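Local coordinates for ribosome inactivating type 1 protein (PDB 3MVG), which belongs to the type 1, single-chain ribosome-inactivating proteins, a plant family with an alpha+beta fold, and comes here from an iris, at residues F6-T11 and I126-A130; D56-I62 and I133-H137; L111-A115 and A149-I153; R119-G125 and I153-L158; R164-I168 and L197-W201. All coordinates share one frame; numbering follows the deposited sequence. Where two conformers were deposited one is given.

Contact 1 of 5, residues F6-T11 and I126-A130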
# COMPACT_ATOMS: atom_id res chain seq x y z
N PHE A 6 -13.77 12.44 -7.27
CA PHE A 6 -12.33 12.36 -7.51
C PHE A 6 -12.02 13.10 -8.81
O PHE A 6 -12.72 12.92 -9.82
CB PHE A 6 -11.84 10.92 -7.61
CG PHE A 6 -10.38 10.81 -7.92
CD1 PHE A 6 -9.95 10.51 -9.21
CD2 PHE A 6 -9.42 11.04 -6.94
CE1 PHE A 6 -8.60 10.43 -9.51
CE2 PHE A 6 -8.06 10.96 -7.24
CZ PHE A 6 -7.66 10.65 -8.53
N ARG A 7 -10.98 13.93 -8.78
CA ARG A 7 -10.52 14.67 -9.96
C ARG A 7 -9.09 14.31 -10.28
O ARG A 7 -8.24 14.29 -9.38
CB ARG A 7 -10.62 16.18 -9.76
CG ARG A 7 -11.94 16.60 -9.18
CD ARG A 7 -12.33 17.97 -9.66
NE ARG A 7 -13.60 18.38 -9.05
CZ ARG A 7 -14.35 19.37 -9.50
NH1 ARG A 7 -13.95 20.08 -10.55
NH2 ARG A 7 -15.49 19.67 -8.88
N VAL A 8 -8.80 14.05 -11.55
CA VAL A 8 -7.42 13.70 -11.91
C VAL A 8 -6.42 14.85 -11.74
O VAL A 8 -5.27 14.62 -11.39
CB VAL A 8 -7.29 13.07 -13.32
CG1 VAL A 8 -8.00 11.72 -13.38
CG2 VAL A 8 -7.78 14.00 -14.42
N THR A 9 -6.88 16.08 -11.97
CA THR A 9 -6.02 17.27 -11.88
C THR A 9 -5.40 17.40 -10.49
O THR A 9 -6.12 17.42 -9.49
CB THR A 9 -6.80 18.54 -12.25
OG1 THR A 9 -7.15 18.47 -13.64
CG2 THR A 9 -5.98 19.81 -11.99
N GLY A 10 -4.07 17.44 -10.43
CA GLY A 10 -3.37 17.60 -9.17
C GLY A 10 -3.28 16.35 -8.32
O GLY A 10 -2.92 16.43 -7.15
N THR A 11 -3.60 15.18 -8.89
CA THR A 11 -3.59 13.93 -8.12
C THR A 11 -2.24 13.65 -7.47
O THR A 11 -1.19 13.70 -8.12
CB THR A 11 -4.00 12.73 -8.99
OG1 THR A 11 -5.38 12.86 -9.35
CG2 THR A 11 -3.83 11.40 -8.25
N ILE A 126 -3.11 7.07 -13.67
CA ILE A 126 -3.91 8.29 -13.70
C ILE A 126 -4.22 8.76 -15.12
O ILE A 126 -5.33 9.21 -15.39
CB ILE A 126 -3.31 9.39 -12.78
CG1 ILE A 126 -3.21 8.88 -11.33
CG2 ILE A 126 -4.07 10.72 -12.87
CD1 ILE A 126 -4.52 8.37 -10.72
N ASN A 127 -3.28 8.63 -16.05
CA ASN A 127 -3.60 8.98 -17.43
C ASN A 127 -4.67 8.06 -18.05
O ASN A 127 -5.62 8.56 -18.64
CB ASN A 127 -2.35 9.11 -18.31
CG ASN A 127 -1.65 10.44 -18.12
OD1 ASN A 127 -2.26 11.50 -18.27
ND2 ASN A 127 -0.36 10.39 -17.81
N PRO A 128 -4.55 6.72 -17.88
CA PRO A 128 -5.65 5.85 -18.32
C PRO A 128 -6.98 6.18 -17.66
O PRO A 128 -8.02 6.12 -18.31
CB PRO A 128 -5.17 4.45 -17.95
CG PRO A 128 -3.68 4.56 -18.10
CD PRO A 128 -3.33 5.94 -17.60
N LEU A 129 -6.95 6.54 -16.38
CA LEU A 129 -8.15 6.93 -15.65
C LEU A 129 -8.81 8.15 -16.31
O LEU A 129 -10.01 8.16 -16.59
CB LEU A 129 -7.81 7.19 -14.18
CG LEU A 129 -8.92 7.00 -13.13
CD1 LEU A 129 -8.34 7.02 -11.73
CD2 LEU A 129 -9.99 8.06 -13.28
N ALA A 130 -8.00 9.19 -16.57
CA ALA A 130 -8.49 10.40 -17.24
C ALA A 130 -9.04 10.09 -18.63
O ALA A 130 -10.12 10.56 -18.99
CB ALA A 130 -7.38 11.44 -17.33
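Val8 is the side chain that fits most closely against helix 126-138, meeting it with three different atoms. Its CG2 lies 3.9 Å from Ala130 CB, its CB is 4.0 Å from Ile126 CG2, and CG1 reaches out to Leu129 CD2 at 4.2 Å. Thr11 and Ile126 point at each other tip to tip, with Thr11 CG2 4.0 Å from Ile126 CD1. That methyl is presented because Thr11 turns its hydroxyl beside its own backbone N (chi1 -68°), where OG1 bonds to Val8 O at 2.7 Å. Thr11 N grips the same oxygen from the same face of its carbonyl plane, closing a type II beta turn from Val8 to Thr11. Phe6 touches the helix less: its CE1 is 4.1 Å from Leu129 CD1, and the methyl approaches the ring obliquely. The solvent side is different, since Arg7, Thr9 and Gly10 are exposed and leave the helix alone; Gly10 supplies the positive phi (77°) of the turn. Backbone bonds join Phe6 to Arg53 and Phe55 of strand 49-55, Trp57 packs on Val8, Ile126 and Ala130, and Leu129 also meets Leu155 and Leu158 of helix 146-164.

Contact 2 of 5, residues D56-I62 and I133-H137. Unlike the reference sequence in segment 133-137: Thr134 (reference Ser).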
# COMPACT_ATOMS: atom_id res chain seq x y z
N ASP A 56 -12.14 14.38 -15.56
CA ASP A 56 -10.96 14.23 -16.40
C ASP A 56 -10.05 15.46 -16.35
O ASP A 56 -10.27 16.34 -15.52
CB ASP A 56 -11.35 13.83 -17.83
CG ASP A 56 -11.97 14.97 -18.63
OD1 ASP A 56 -11.98 16.14 -18.17
OD2 ASP A 56 -12.47 14.67 -19.74
N TRP A 57 -9.03 15.52 -17.20
CA TRP A 57 -8.07 16.63 -17.14
C TRP A 57 -8.72 17.99 -17.37
O TRP A 57 -8.23 18.99 -16.86
CB TRP A 57 -6.89 16.45 -18.11
CG TRP A 57 -6.00 15.26 -17.84
CD1 TRP A 57 -5.80 14.20 -18.67
CD2 TRP A 57 -5.19 15.03 -16.68
NE1 TRP A 57 -4.91 13.32 -18.11
CE2 TRP A 57 -4.52 13.79 -16.88
CE3 TRP A 57 -4.95 15.73 -15.50
CZ2 TRP A 57 -3.65 13.25 -15.94
CZ3 TRP A 57 -4.08 15.19 -14.56
CH2 TRP A 57 -3.44 13.96 -14.79
N GLY A 58 -9.81 18.02 -18.12
CA GLY A 58 -10.55 19.26 -18.36
C GLY A 58 -11.74 19.47 -17.44
O GLY A 58 -12.60 20.30 -17.71
N ASN A 59 -11.77 18.72 -16.33
CA ASN A 59 -12.91 18.72 -15.42
C ASN A 59 -14.26 18.39 -16.04
O ASN A 59 -15.30 18.84 -15.57
CB ASN A 59 -12.99 20.00 -14.59
CG ASN A 59 -12.00 20.01 -13.46
OD1 ASN A 59 -11.65 18.95 -12.92
ND2 ASN A 59 -11.55 21.19 -13.09
N ARG A 60 -14.23 17.58 -17.10
CA ARG A 60 -15.46 17.00 -17.64
C ARG A 60 -15.78 15.77 -16.81
O ARG A 60 -14.95 14.86 -16.71
CB ARG A 60 -15.29 16.63 -19.11
CG ARG A 60 -15.05 17.83 -20.02
CD ARG A 60 -14.52 17.39 -21.37
NE ARG A 60 -13.16 16.88 -21.27
CZ ARG A 60 -12.07 17.59 -21.53
NH1 ARG A 60 -12.18 18.86 -21.92
NH2 ARG A 60 -10.88 17.05 -21.40
N PRO A 61 -16.98 15.73 -16.20
CA PRO A 61 -17.30 14.62 -15.32
C PRO A 61 -18.12 13.50 -15.93
O PRO A 61 -18.84 13.70 -16.91
CB PRO A 61 -18.14 15.30 -14.24
CG PRO A 61 -18.91 16.35 -15.01
CD PRO A 61 -18.02 16.78 -16.16
N ILE A 62 -17.97 12.30 -15.38
CA ILE A 62 -18.95 11.21 -15.52
C ILE A 62 -19.20 10.65 -14.13
O ILE A 62 -18.30 10.69 -13.29
CB ILE A 62 -18.51 10.08 -16.51
CG1 ILE A 62 -17.30 9.29 -15.99
CG2 ILE A 62 -18.25 10.65 -17.89
CD1 ILE A 62 -17.68 8.03 -15.25
N ILE A 133 -12.44 8.39 -18.39
CA ILE A 133 -13.47 9.38 -18.09
C ILE A 133 -13.86 10.16 -19.34
O ILE A 133 -15.05 10.31 -19.64
CB ILE A 133 -13.04 10.36 -16.99
CG1 ILE A 133 -12.78 9.63 -15.67
CG2 ILE A 133 -14.08 11.47 -16.81
CD1 ILE A 133 -11.91 10.46 -14.71
N THR A 134 -12.87 10.67 -20.06
CA THR A 134 -13.13 11.45 -21.28
C THR A 134 -13.90 10.63 -22.30
O THR A 134 -14.83 11.13 -22.94
CB THR A 134 -11.83 11.96 -21.91
OG1 THR A 134 -11.15 12.82 -20.99
CG2 THR A 134 -12.10 12.75 -23.16
N THR A 135 -13.51 9.37 -22.45
CA THR A 135 -14.13 8.48 -23.43
C THR A 135 -15.60 8.27 -23.11
O THR A 135 -16.46 8.42 -23.99
CB THR A 135 -13.38 7.14 -23.52
OG1 THR A 135 -12.03 7.39 -23.92
CG2 THR A 135 -14.02 6.22 -24.54
N LEU A 136 -15.92 7.98 -21.86
CA LEU A 136 -17.30 7.83 -21.46
C LEU A 136 -18.04 9.15 -21.54
O LEU A 136 -19.22 9.19 -21.91
CB LEU A 136 -17.41 7.23 -20.06
CG LEU A 136 -16.92 5.78 -19.91
CD1 LEU A 136 -17.32 5.25 -18.55
CD2 LEU A 136 -17.45 4.86 -21.02
N HIS A 137 -17.36 10.25 -21.22
CA HIS A 137 -18.00 11.57 -21.30
C HIS A 137 -18.52 11.85 -22.71
O HIS A 137 -19.62 12.37 -22.88
CB HIS A 137 -17.04 12.68 -20.87
CG HIS A 137 -17.69 14.02 -20.80
ND1 HIS A 137 -17.71 14.89 -21.87
CD2 HIS A 137 -18.38 14.63 -19.81
CE1 HIS A 137 -18.36 15.99 -21.53
NE2 HIS A 137 -18.78 15.86 -20.29
O HOH W 1 -8.79 13.62 -19.88
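Asp56 OD2 is gripped from two sides of the contact: Thr134 OG1 of helix 126-138 donates to it at 2.6 Å, and Arg60 NE of its own segment, in the conformer given, forms a salt bridge with it at 2.8 Å. The aspartate opens the turn of a beta hairpin, a type I turn from Asp56 to Asn59 that connects the antiparallel strands 49-55 and 61-67. The two donors take different positions on OD2. Arg60 NE uses the syn lone pair, whereas the threonine hydroxyl arrives on the anti side, 32° out of the carboxylate plane. The other oxygen, Asp56 OD1, serves the turn itself by accepting from Arg60 N at 2.9 Å and, weakly, from Gly58 N. Asp56 CG lies between its backbone N and carbonyl carbon (chi1 73°), which folds the carboxylate back over these amides. A water extends the network by donating to Thr134 OG1 and accepting from Trp57 N.

One helical turn further on, the Arg60 chain runs athwart that of His137. Arg60 CB stands 3.7 Å from the centroid of the His137 imidazole, 9° off its normal, a CH-pi contact near the centre of the face. Ile133 CG2 sits 3.5 Å from Arg60 O. The apolar pairs are Ile62 CG1 with Ile133 CG2, at 4.0 Å, and Ile62 CG2 with Leu136 CB; Leu136 also touches Leu155 of helix 146-164. Pro61 O lies in the plane of the His137 ring at its edge, 3.1 Å from His137 CD2.

Contact 3 of 5, residues L111-A115 and A149-I153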
# COMPACT_ATOMS: atom_id res chain seq x y z
N LEU A 111 -17.02 -7.68 -20.58
CA LEU A 111 -16.30 -6.44 -20.90
C LEU A 111 -15.14 -6.67 -21.84
O LEU A 111 -14.95 -5.92 -22.80
CB LEU A 111 -15.81 -5.75 -19.62
CG LEU A 111 -16.88 -5.18 -18.69
CD1 LEU A 111 -16.24 -4.85 -17.35
CD2 LEU A 111 -17.53 -3.95 -19.30
N GLN A 112 -14.35 -7.71 -21.57
CA GLN A 112 -13.19 -8.03 -22.40
C GLN A 112 -13.57 -8.46 -23.82
O GLN A 112 -12.87 -8.14 -24.78
CB GLN A 112 -12.29 -9.06 -21.72
CG GLN A 112 -11.59 -8.43 -20.51
CD GLN A 112 -10.85 -9.41 -19.61
OE1 GLN A 112 -10.03 -8.99 -18.80
NE2 GLN A 112 -11.16 -10.70 -19.71
N ASN A 113 -14.68 -9.17 -23.93
CA ASN A 113 -15.20 -9.52 -25.25
C ASN A 113 -15.56 -8.27 -26.06
O ASN A 113 -15.15 -8.15 -27.21
CB ASN A 113 -16.41 -10.44 -25.12
CG ASN A 113 -17.00 -10.81 -26.46
OD1 ASN A 113 -16.38 -11.54 -27.24
ND2 ASN A 113 -18.20 -10.31 -26.74
N VAL A 114 -16.29 -7.35 -25.45
CA VAL A 114 -16.70 -6.13 -26.15
C VAL A 114 -15.50 -5.21 -26.44
O VAL A 114 -15.42 -4.62 -27.52
CB VAL A 114 -17.83 -5.39 -25.38
CG1 VAL A 114 -18.19 -4.07 -26.05
CG2 VAL A 114 -19.07 -6.29 -25.30
N ALA A 115 -14.56 -5.13 -25.50
CA ALA A 115 -13.37 -4.29 -25.65
C ALA A 115 -12.37 -4.86 -26.65
O ALA A 115 -11.51 -4.14 -27.15
CB ALA A 115 -12.70 -4.06 -24.31
N ALA A 149 -16.69 -0.40 -23.12
CA ALA A 149 -16.22 -1.55 -22.35
C ALA A 149 -14.77 -1.38 -21.92
O ALA A 149 -14.42 -1.67 -20.77
CB ALA A 149 -16.41 -2.83 -23.15
N ARG A 150 -13.91 -0.91 -22.82
CA ARG A 150 -12.51 -0.70 -22.48
C ARG A 150 -12.37 0.29 -21.32
O ARG A 150 -11.62 0.06 -20.36
CB ARG A 150 -11.71 -0.20 -23.68
CG ARG A 150 -10.21 -0.29 -23.46
CD ARG A 150 -9.43 0.62 -24.39
NE ARG A 150 -7.99 0.43 -24.22
CZ ARG A 150 -7.27 0.95 -23.23
NH1 ARG A 150 -7.83 1.71 -22.29
NH2 ARG A 150 -5.97 0.70 -23.16
N SER A 151 -13.12 1.39 -21.40
CA SER A 151 -13.06 2.43 -20.37
C SER A 151 -13.60 1.95 -19.04
O SER A 151 -13.04 2.27 -17.99
CB SER A 151 -13.79 3.69 -20.84
OG SER A 151 -13.15 4.20 -22.01
N LEU A 152 -14.65 1.14 -19.07
CA LEU A 152 -15.19 0.55 -17.85
C LEU A 152 -14.22 -0.44 -17.21
O LEU A 152 -14.13 -0.49 -15.99
CB LEU A 152 -16.55 -0.10 -18.11
CG LEU A 152 -17.71 0.88 -18.27
CD1 LEU A 152 -18.94 0.15 -18.81
CD2 LEU A 152 -18.04 1.61 -16.97
N ILE A 153 -13.46 -1.17 -18.00
CA ILE A 153 -12.42 -2.05 -17.45
C ILE A 153 -11.44 -1.23 -16.62
O ILE A 153 -11.06 -1.64 -15.51
CB ILE A 153 -11.69 -2.82 -18.58
CG1 ILE A 153 -12.62 -3.89 -19.14
CG2 ILE A 153 -10.41 -3.45 -18.06
CD1 ILE A 153 -12.13 -4.53 -20.44
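Leu111 and Ile153 run antiparallel alongside each other, each side chain lying along the other between their helices. Leu111 CB is 3.7 Å from Ile153 CG1, while its CD2 branch passes on to Leu152 CB at 4.1 Å. Ile153 has CG1 beside its backbone N (chi1 -72°), and this sends CD1 across to Gln112 CG at 3.9 Å, the isoleucine coming in perpendicular to the glutamine chain. The amide end of Gln112 is engaged in a different bond, with OE1 accepting from Arg119 NH2. Small residues permit the closest backbone approach. Ala149 points its methyl at helix 108-115, where CB meets Leu111 O at 3.4 Å and Val114 CG1 at 3.6 Å. Ala115 answers from the other helix, its CB resting 3.7 Å from Arg150 N. The segment axes come within 8.5 Å and cross at -135°, so the helices run roughly antiparallel but strongly inclined. No hydrogen bond spans them, and the long Arg150 side chain contributes only through its base, then turns from helix 108-115. On the flank of helix 146-164 facing away from this partner, Ser151 packs on Ala132 and Thr135 of helix 126-138. Leu152, besides meeting Leu111, reaches Leu136 of that same helix.

Contact 4 of 5, residues R119-G125 and I153-L158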
# COMPACT_ATOMS: atom_id res chain seq x y z
N ARG A 119 -7.76 -7.51 -19.96
CA ARG A 119 -7.27 -6.43 -19.11
C ARG A 119 -5.78 -6.55 -18.75
O ARG A 119 -5.17 -5.56 -18.33
CB ARG A 119 -8.16 -6.21 -17.89
CG ARG A 119 -8.12 -7.29 -16.83
CD ARG A 119 -9.35 -7.13 -15.97
NE ARG A 119 -9.42 -8.01 -14.82
CZ ARG A 119 -9.84 -9.28 -14.86
NH1 ARG A 119 -9.90 -9.97 -13.73
NH2 ARG A 119 -10.17 -9.85 -16.00
N GLU A 120 -5.19 -7.72 -18.95
CA GLU A 120 -3.73 -7.88 -18.83
C GLU A 120 -2.99 -6.97 -19.81
O GLU A 120 -1.81 -6.69 -19.62
CB GLU A 120 -3.30 -9.33 -19.06
CG GLU A 120 -3.54 -10.26 -17.90
CD GLU A 120 -3.18 -11.71 -18.19
OE1 GLU A 120 -2.09 -11.97 -18.74
OE2 GLU A 120 -4.00 -12.59 -17.85
N ASN A 121 -3.69 -6.52 -20.85
CA ASN A 121 -3.09 -5.69 -21.90
C ASN A 121 -3.56 -4.23 -21.91
O ASN A 121 -3.36 -3.51 -22.89
CB ASN A 121 -3.30 -6.35 -23.27
CG ASN A 121 -2.77 -7.78 -23.32
OD1 ASN A 121 -1.67 -8.06 -22.85
ND2 ASN A 121 -3.56 -8.68 -23.87
N ILE A 122 -4.16 -3.81 -20.80
CA ILE A 122 -4.71 -2.46 -20.67
C ILE A 122 -3.99 -1.70 -19.56
O ILE A 122 -4.02 -2.11 -18.40
CB ILE A 122 -6.24 -2.50 -20.42
CG1 ILE A 122 -6.96 -3.07 -21.65
CG2 ILE A 122 -6.77 -1.11 -20.03
CD1 ILE A 122 -8.44 -3.37 -21.45
N ASP A 123 -3.33 -0.60 -19.92
CA ASP A 123 -2.60 0.24 -18.96
C ASP A 123 -3.53 0.80 -17.89
O ASP A 123 -4.63 1.24 -18.19
CB ASP A 123 -1.92 1.43 -19.65
CG ASP A 123 -0.69 1.05 -20.45
OD1 ASP A 123 -0.17 -0.06 -20.30
OD2 ASP A 123 -0.24 1.91 -21.23
N LEU A 124 -3.05 0.77 -16.65
CA LEU A 124 -3.72 1.39 -15.52
C LEU A 124 -2.83 2.44 -14.89
O LEU A 124 -1.63 2.23 -14.70
CB LEU A 124 -4.08 0.34 -14.47
CG LEU A 124 -5.03 -0.78 -14.92
CD1 LEU A 124 -5.23 -1.76 -13.78
CD2 LEU A 124 -6.38 -0.24 -15.39
N GLY A 125 -3.43 3.57 -14.55
CA GLY A 125 -2.73 4.70 -13.95
C GLY A 125 -3.62 5.91 -14.07
O GLY A 125 -4.76 5.80 -14.53
N ILE A 153 -13.46 -1.17 -18.00
CA ILE A 153 -12.42 -2.05 -17.45
C ILE A 153 -11.44 -1.23 -16.62
O ILE A 153 -11.06 -1.64 -15.51
CB ILE A 153 -11.69 -2.82 -18.58
CG1 ILE A 153 -12.62 -3.89 -19.14
CG2 ILE A 153 -10.41 -3.45 -18.06
CD1 ILE A 153 -12.13 -4.53 -20.44
N VAL A 154 -11.01 -0.09 -17.15
CA VAL A 154 -10.08 0.80 -16.45
C VAL A 154 -10.73 1.35 -15.17
O VAL A 154 -10.15 1.25 -14.08
CB VAL A 154 -9.62 1.97 -17.36
CG1 VAL A 154 -8.79 2.99 -16.59
CG2 VAL A 154 -8.80 1.43 -18.54
N LEU A 155 -11.93 1.89 -15.29
CA LEU A 155 -12.59 2.54 -14.14
C LEU A 155 -13.00 1.56 -13.05
O LEU A 155 -12.83 1.86 -11.87
CB LEU A 155 -13.78 3.37 -14.61
CG LEU A 155 -13.39 4.54 -15.52
CD1 LEU A 155 -14.62 5.28 -16.02
CD2 LEU A 155 -12.39 5.50 -14.87
N ILE A 156 -13.53 0.40 -13.43
CA ILE A 156 -13.87 -0.62 -12.46
C ILE A 156 -12.64 -1.03 -11.65
O ILE A 156 -12.70 -1.13 -10.42
CB ILE A 156 -14.55 -1.83 -13.13
CG1 ILE A 156 -15.96 -1.45 -13.59
CG2 ILE A 156 -14.58 -3.03 -12.18
CD1 ILE A 156 -16.59 -2.40 -14.60
N GLN A 157 -11.52 -1.24 -12.31
CA GLN A 157 -10.32 -1.62 -11.59
C GLN A 157 -9.79 -0.53 -10.68
O GLN A 157 -9.33 -0.81 -9.58
CB GLN A 157 -9.25 -2.13 -12.53
CG GLN A 157 -9.60 -3.46 -13.17
CD GLN A 157 -8.50 -3.95 -14.04
OE1 GLN A 157 -7.71 -4.82 -13.65
NE2 GLN A 157 -8.40 -3.38 -15.23
N LEU A 158 -9.86 0.72 -11.12
CA LEU A 158 -9.28 1.84 -10.36
C LEU A 158 -10.22 2.42 -9.32
O LEU A 158 -9.79 3.27 -8.52
CB LEU A 158 -8.74 2.92 -11.30
CG LEU A 158 -7.59 2.44 -12.19
CD1 LEU A 158 -7.20 3.54 -13.17
CD2 LEU A 158 -6.40 2.05 -11.34
O HOH W 2 -6.20 -3.40 -17.04
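Arg119 lays its side chain past Ile153 and Gln157, beginning with CB, which is 3.6 Å from Ile153 CG2. CG takes the position between the backbone N and the carbonyl carbon (chi1 71°), and from there the extended chain passes the glutamine amide: Arg119 CD lies 3.7 Å from Gln157 OE1. Arg119 NE has Gln157 OE1 near the guanidinium plane, 3.8 Å away, a contact and not a hydrogen bond; that oxygen accepts from Gln198 NE2. The arginine tip goes further, NH1 bonding to Gln198 OE1 and NH2 to Gln112 OE1. This loop, leading from helix 108-115 to helix 126-138, is thus laid along the long helix 146-164 of the helical part of the ribosome-inactivating fold. Gln157 NE2 bonds back to Ile153 O at 3.2 Å, above the carbonyl plane and from the face opposite to the helical N-H. A water with three bonds joins the loop to the same amide, accepting from Gln157 NE2 and donating to Arg119 O and Ile122 O. Ile122 CG2 meets Val154 CG2 at 3.6 Å, and Leu124 CD2 abuts Gln157 NE2 at 3.7 Å. At the N-cap of helix 126-138, Leu158 CD1 lies 3.6 Å from Gly125 O, and the buried Gly125 N has no partner in the model.

Contact 5 of 5, residues R164-I168 and L197-W201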
# COMPACT_ATOMS: atom_id res chain seq x y z
N ARG A 164 -11.86 -2.58 -2.97
CA ARG A 164 -11.91 -3.94 -2.41
C ARG A 164 -10.56 -4.41 -1.89
O ARG A 164 -10.51 -5.14 -0.89
CB ARG A 164 -12.40 -4.93 -3.46
CG ARG A 164 -13.86 -4.78 -3.83
CD ARG A 164 -14.13 -5.69 -5.00
NE ARG A 164 -15.53 -5.73 -5.39
CZ ARG A 164 -15.99 -6.43 -6.43
NH1 ARG A 164 -15.16 -7.13 -7.19
NH2 ARG A 164 -17.28 -6.43 -6.70
N PHE A 165 -9.47 -4.02 -2.55
CA PHE A 165 -8.14 -4.54 -2.24
C PHE A 165 -7.10 -3.44 -2.15
O PHE A 165 -6.71 -2.84 -3.17
CB PHE A 165 -7.65 -5.53 -3.29
CG PHE A 165 -8.43 -6.81 -3.34
CD1 PHE A 165 -8.21 -7.81 -2.40
CD2 PHE A 165 -9.37 -7.02 -4.33
CE1 PHE A 165 -8.92 -9.01 -2.45
CE2 PHE A 165 -10.08 -8.21 -4.39
CZ PHE A 165 -9.85 -9.20 -3.45
N ARG A 166 -6.59 -3.20 -0.95
CA ARG A 166 -5.52 -2.24 -0.75
C ARG A 166 -4.24 -2.66 -1.48
O ARG A 166 -3.41 -1.80 -1.79
CB ARG A 166 -5.27 -1.99 0.74
CG ARG A 166 -6.44 -1.32 1.40
CD ARG A 166 -6.32 -1.31 2.91
NE ARG A 166 -7.54 -0.82 3.54
CZ ARG A 166 -7.84 0.47 3.73
NH1 ARG A 166 -6.98 1.43 3.38
NH2 ARG A 166 -9.00 0.78 4.28
N ALA A 167 -4.08 -3.95 -1.76
CA ALA A 167 -2.91 -4.39 -2.53
C ALA A 167 -2.95 -3.83 -3.94
O ALA A 167 -1.90 -3.54 -4.53
CB ALA A 167 -2.82 -5.90 -2.57
N ILE A 168 -4.15 -3.67 -4.50
CA ILE A 168 -4.29 -3.07 -5.83
C ILE A 168 -4.11 -1.55 -5.75
O ILE A 168 -3.42 -0.96 -6.58
CB ILE A 168 -5.60 -3.49 -6.53
CG1 ILE A 168 -5.73 -5.02 -6.53
CG2 ILE A 168 -5.65 -2.92 -7.96
CD1 ILE A 168 -7.04 -5.54 -7.12
N LEU A 197 -6.44 -12.16 -7.71
CA LEU A 197 -6.95 -11.53 -6.52
C LEU A 197 -8.39 -11.03 -6.75
O LEU A 197 -9.30 -11.34 -5.98
CB LEU A 197 -6.01 -10.39 -6.13
CG LEU A 197 -6.22 -9.77 -4.77
CD1 LEU A 197 -6.03 -10.80 -3.65
CD2 LEU A 197 -5.25 -8.61 -4.61
N GLN A 198 -8.59 -10.31 -7.86
CA GLN A 198 -9.91 -9.82 -8.23
C GLN A 198 -10.93 -10.96 -8.31
O GLN A 198 -12.04 -10.84 -7.80
CB GLN A 198 -9.87 -9.08 -9.57
CG GLN A 198 -9.04 -7.81 -9.57
CD GLN A 198 -8.82 -7.26 -10.96
OE1 GLN A 198 -9.24 -7.86 -11.96
NE2 GLN A 198 -8.18 -6.11 -11.05
N THR A 199 -10.53 -12.06 -8.95
CA THR A 199 -11.39 -13.24 -9.13
C THR A 199 -11.83 -13.87 -7.80
O THR A 199 -12.89 -14.47 -7.71
CB THR A 199 -10.66 -14.31 -9.99
OG1 THR A 199 -10.25 -13.73 -11.23
CG2 THR A 199 -11.52 -15.54 -10.26
N ASN A 200 -10.99 -13.71 -6.77
CA ASN A 200 -11.20 -14.38 -5.50
C ASN A 200 -11.81 -13.53 -4.40
O ASN A 200 -11.81 -13.92 -3.23
CB ASN A 200 -9.89 -15.02 -5.02
CG ASN A 200 -9.64 -16.35 -5.68
OD1 ASN A 200 -10.23 -17.37 -5.29
ND2 ASN A 200 -8.82 -16.35 -6.73
N TRP A 201 -12.37 -12.38 -4.77
CA TRP A 201 -12.94 -11.48 -3.77
C TRP A 201 -14.07 -12.10 -2.97
O TRP A 201 -14.07 -12.02 -1.74
CB TRP A 201 -13.39 -10.17 -4.41
CG TRP A 201 -13.93 -9.19 -3.40
CD1 TRP A 201 -13.25 -8.64 -2.34
CD2 TRP A 201 -15.25 -8.66 -3.36
NE1 TRP A 201 -14.09 -7.78 -1.66
CE2 TRP A 201 -15.32 -7.78 -2.26
CE3 TRP A 201 -16.39 -8.83 -4.16
CZ2 TRP A 201 -16.47 -7.07 -1.95
CZ3 TRP A 201 -17.53 -8.14 -3.85
CH2 TRP A 201 -17.57 -7.26 -2.75
O HOH W 3 -12.69 -8.27 -6.79
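The indole of Trp201 carries the guanidinium of Arg164 flat on one face, the group centres 3.7 Å apart and the planes within 10° of parallel. This is a stack and a cation-pi contact together, with Arg164 CZ only 3.3 Å from Trp201 CE3. The arginine chain, extended from CG to NE, crosses the indole and places Arg164 CD 3.6 Å from the centroid of the Trp201 five-membered ring, a CH-pi contact. An edge of the same indole is turned to Phe165 in an offset edge-to-face pair, planes at 76° and Trp201 CD1 3.6 Å from Phe165 CZ. Over one face of the Phe165 ring sits Leu197 CG, 3.7 Å from its centroid. Leu197 CD2 continues to Ala167 and Ile168, and Ile168 CD1 meets Gln198 CG at 3.9 Å. Water 3 lies at the phenyl edge and in its plane, accepting from Arg164 NH1 at 2.7 Å and donating to Gln198 O at 2.8 Å.

Trp201 NE1 is fixed by Leu246 O. Phe165 lies at the break between helices 146-164 and 166-173, and Asn200 at that between 192-199 and 201-210. Stacking and hydrogen bonds together probably fix the plane of the guanidinium, whose edge N-H groups are taken by the water, Asn70 O and a bound glycerol; the glycerol, though probably from the crystallisation liquor, is consistent with a polar pocket there.

How the contacts relate
Helix 126-138 packs by its first turn in contact 1 and further along in contact 2, both against elements of the mixed sheet; they meet at Trp57. Contacts 3 and 4 share helix 146-164 and Ile153, and their centres are 9 Å apart. Contact 5 lies beyond, joined to contact 4 by two probable hydrogen bonds from Gln198, to Arg119 and Gln157. Contacts 1 and 3 are buried and almost wholly apolar. Contact 4, also buried, adds a polar layer around a bridging water. Contact 2 is partly exposed and spanned by a hydroxyl-to-carboxylate hydrogen bond, the aspartate also salt-bridged within its own hairpin, whereas contact 5, buried, its centre about 9 Å from that of the chain, is dominated by aromatic and cation-pi stacking.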